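Local coordinates for alkaline phosphatase D (Bacillus subtilis, PDB 2YEQ) that hydrolyses phosphate esters as a secreted phosphodiesterase whose active site holds an iron ion and calcium, at the Fe (III) ion and calcium ion site. Numbering follows the deposited sequence.

The Fe (III) ion and calcium ion site. Residues 124, 151, 154, 209-211, 216, 279, 380, 382, 412, 506. With FE (Fe (III) ion), chain B; CA (calcium ion), chain C; PO4 (phosphate ion), chain D.
The protein ligands of both metals in this bimetallic phosphodiesterase centre all sit on loops, and Cys124, Asp151, Asp380 and His382 take positive phi angles; Arg506, a phosphate ligand, comes from helix 504-520. Fe(III) is near octahedral, held by Cys124 SG, His382 NE2, Asp151 OD2, phosphate O3 and O4 and the phenol oxygen Tyr154 OH at 2.0 Å. Asp151 OD2 bridges to the seven-coordinate calcium, as does phosphate O4, and FE and CA lie 3.9 Å apart. Calcium also takes one carboxylate oxygen each from Asp209, Asp210 and Asp380, phosphate O2 and a water. The phosphate, almost wholly buried, may come from crystallisation, but it marks where a substrate phosphoryl group would be expected to bind.

Ser412, Arg279, Asn216 and the backbone N of His211 form a second shell. Ser412 OG donates to the Tyr154 phenol oxygen OH at 2.6 Å, which probably stabilises it as a phenolate, while Ser412 CB packs over the centre of one His382 ring face. Arg279 NE reaches Asp209 OD1 from above the carboxylate plane at 2.8 Å, with OD1 close to the guanidinium plane. His211 turns its ring edge towards the phosphate, with Tyr154 CD2 over one face, and its backbone N holds Asp151 OD1 at 3.1 Å. Arg506 bends at chi3 (57°) to bring NH1 to phosphate O1 at 2.8 Å, fairly straight and in the guanidinium plane. NH1 also makes a salt bridge, weak as a hydrogen bond, to Asp380 OD2 at 3.2 Å; an alanine here would remove both contacts and would probably loosen the hold on the phosphate. While Asp210 OD1 binds calcium, the backbone N of Asn216 reaches the anti lone pair of Asp210 OD2 at 2.8 Å.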
loop_
_atom_site.group_PDB
_atom_site.type_symbol
_atom_site.label_atom_id
_atom_site.label_comp_id
_atom_site.label_asym_id
_atom_site.label_seq_id
_atom_site.Cartn_x
_atom_site.Cartn_y
_atom_site.Cartn_z
ATOM N N CYS A 124 -1.018 -4.536 -3.564
ATOM C CA CYS A 124 -0.832 -5.781 -4.322
ATOM C C CYS A 124 -1.656 -5.886 -5.619
ATOM O O CYS A 124 -2.685 -6.598 -5.730
ATOM C CB CYS A 124 -0.997 -7.017 -3.420
ATOM S SG CYS A 124 0.274 -7.149 -2.062
ATOM N N ASP A 151 3.473 -3.115 -2.999
ATOM C CA ASP A 151 3.384 -3.882 -4.202
ATOM C C ASP A 151 2.499 -3.133 -5.206
ATOM O O ASP A 151 1.631 -3.708 -5.834
ATOM C CB ASP A 151 2.890 -5.296 -3.947
ATOM C CG ASP A 151 3.875 -6.152 -3.140
ATOM O OD1 ASP A 151 4.921 -5.645 -2.710
ATOM O OD2 ASP A 151 3.533 -7.351 -2.901
ATOM N N TYR A 154 5.088 -4.798 -9.632
ATOM C CA TYR A 154 5.874 -6.013 -9.463
ATOM C C TYR A 154 7.006 -5.945 -10.505
ATOM O O TYR A 154 6.858 -5.289 -11.551
ATOM C CB TYR A 154 5.038 -7.293 -9.638
ATOM C CG TYR A 154 4.100 -7.562 -8.470
ATOM C CD1 TYR A 154 3.000 -6.722 -8.221
ATOM C CD2 TYR A 154 4.337 -8.608 -7.594
ATOM C CE1 TYR A 154 2.151 -6.934 -7.151
ATOM C CE2 TYR A 154 3.487 -8.848 -6.502
ATOM C CZ TYR A 154 2.407 -7.992 -6.275
ATOM O OH TYR A 154 1.553 -8.211 -5.234
ATOM N N ASP A 209 6.108 -1.753 -0.328
ATOM C CA ASP A 209 6.554 -2.999 0.285
ATOM C C ASP A 209 7.721 -3.527 -0.562
ATOM O O ASP A 209 8.574 -2.722 -0.968
ATOM C CB ASP A 209 5.421 -4.031 0.446
ATOM C CG ASP A 209 5.818 -5.205 1.362
ATOM O OD1 ASP A 209 6.556 -4.971 2.365
ATOM O OD2 ASP A 209 5.422 -6.382 1.035
ATOM N N ASP A 210 7.780 -4.821 -0.840
ATOM C CA ASP A 210 8.996 -5.393 -1.478
ATOM C C ASP A 210 9.033 -5.256 -2.981
ATOM O O ASP A 210 10.094 -4.971 -3.537
ATOM C CB ASP A 210 9.263 -6.863 -1.093
ATOM C CG ASP A 210 8.059 -7.759 -1.220
ATOM O OD1 ASP A 210 6.898 -7.252 -1.185
ATOM O OD2 ASP A 210 8.252 -8.993 -1.349
ATOM N N HIS A 211 7.887 -5.450 -3.642
ATOM C CA HIS A 211 7.873 -5.565 -5.081
ATOM C C HIS A 211 8.081 -4.271 -5.853
ATOM O O HIS A 211 8.325 -4.320 -7.063
ATOM C CB HIS A 211 6.645 -6.308 -5.550
ATOM C CG HIS A 211 6.705 -7.787 -5.322
ATOM N ND1 HIS A 211 7.548 -8.621 -6.034
ATOM C CD2 HIS A 211 5.979 -8.589 -4.506
ATOM C CE1 HIS A 211 7.321 -9.874 -5.673
ATOM N NE2 HIS A 211 6.390 -9.881 -4.733
ATOM N N ASN A 216 10.864 -9.847 -1.470
ATOM C CA ASN A 216 11.411 -10.175 -0.151
ATOM C C ASN A 216 12.786 -9.615 0.147
ATOM O O ASN A 216 13.559 -10.223 0.905
ATOM C CB ASN A 216 11.405 -11.692 0.075
ATOM C CG ASN A 216 9.994 -12.241 0.421
ATOM O OD1 ASN A 216 9.012 -11.797 -0.136
ATOM N ND2 ASN A 216 9.920 -13.223 1.332
ATOM N N ARG A 279 10.530 -2.196 5.085
ATOM C CA ARG A 279 11.498 -2.780 4.149
ATOM C C ARG A 279 12.866 -2.154 4.197
ATOM O O ARG A 279 13.862 -2.879 4.141
ATOM C CB ARG A 279 11.026 -2.664 2.690
ATOM C CG ARG A 279 9.969 -3.644 2.320
ATOM C CD ARG A 279 10.408 -5.060 2.297
ATOM N NE ARG A 279 9.238 -5.923 2.248
ATOM C CZ ARG A 279 9.215 -7.228 2.484
ATOM N NH1 ARG A 279 10.335 -7.930 2.752
ATOM N NH2 ARG A 279 8.054 -7.860 2.457
ATOM N N ASP A 380 0.070 -7.200 1.682
ATOM C CA ASP A 380 1.095 -8.253 1.455
ATOM C C ASP A 380 0.601 -9.663 1.235
ATOM O O ASP A 380 1.122 -10.371 0.365
ATOM C CB ASP A 380 2.202 -8.221 2.532
ATOM C CG ASP A 380 3.350 -9.214 2.226
ATOM O OD1 ASP A 380 4.110 -9.000 1.235
ATOM O OD2 ASP A 380 3.434 -10.223 2.972
ATOM N N HIS A 382 -2.341 -10.980 0.223
ATOM C CA HIS A 382 -3.216 -11.301 -0.923
ATOM C C HIS A 382 -4.540 -11.972 -0.492
ATOM O O HIS A 382 -5.088 -12.801 -1.192
ATOM C CB HIS A 382 -2.494 -12.170 -1.964
ATOM C CG HIS A 382 -1.225 -11.562 -2.520
ATOM N ND1 HIS A 382 -0.383 -12.277 -3.346
ATOM C CD2 HIS A 382 -0.668 -10.336 -2.389
ATOM C CE1 HIS A 382 0.644 -11.519 -3.690
ATOM N NE2 HIS A 382 0.507 -10.335 -3.131
ATOM N N SER A 412 -3.349 -9.417 -7.148
ATOM C CA SER A 412 -2.323 -10.477 -7.013
ATOM C C SER A 412 -2.964 -11.750 -6.519
ATOM O O SER A 412 -3.732 -11.734 -5.546
ATOM C CB SER A 412 -1.209 -10.058 -6.052
ATOM O OG SER A 412 -0.674 -8.821 -6.434
ATOM N N ARG A 506 1.566 -18.979 -2.014
ATOM C CA ARG A 506 2.138 -17.679 -2.318
ATOM C C ARG A 506 3.698 -17.747 -2.338
ATOM O O ARG A 506 4.313 -17.275 -3.289
ATOM C CB ARG A 506 1.609 -16.623 -1.342
ATOM C CG ARG A 506 2.036 -15.190 -1.650
ATOM C CD ARG A 506 1.257 -14.183 -0.839
ATOM N NE ARG A 506 1.373 -14.426 0.601
ATOM C CZ ARG A 506 2.176 -13.787 1.444
ATOM N NH1 ARG A 506 2.980 -12.793 1.044
ATOM N NH2 ARG A 506 2.164 -14.132 2.728
HETATM FE FE FE B . 1.860 -8.640 -3.308
HETATM CA CA CA C . 4.638 -7.710 -0.669
HETATM P P PO4 D . 3.788 -10.456 -2.085
HETATM O O1 PO4 D . 3.615 -11.831 -1.552
HETATM O O2 PO4 D . 5.045 -9.743 -1.684
HETATM O O3 PO4 D . 3.405 -10.362 -3.547
HETATM O O4 PO4 D . 2.799 -9.507 -1.345
HETATM O O HOH W 1 2.707 -6.040 -0.365
#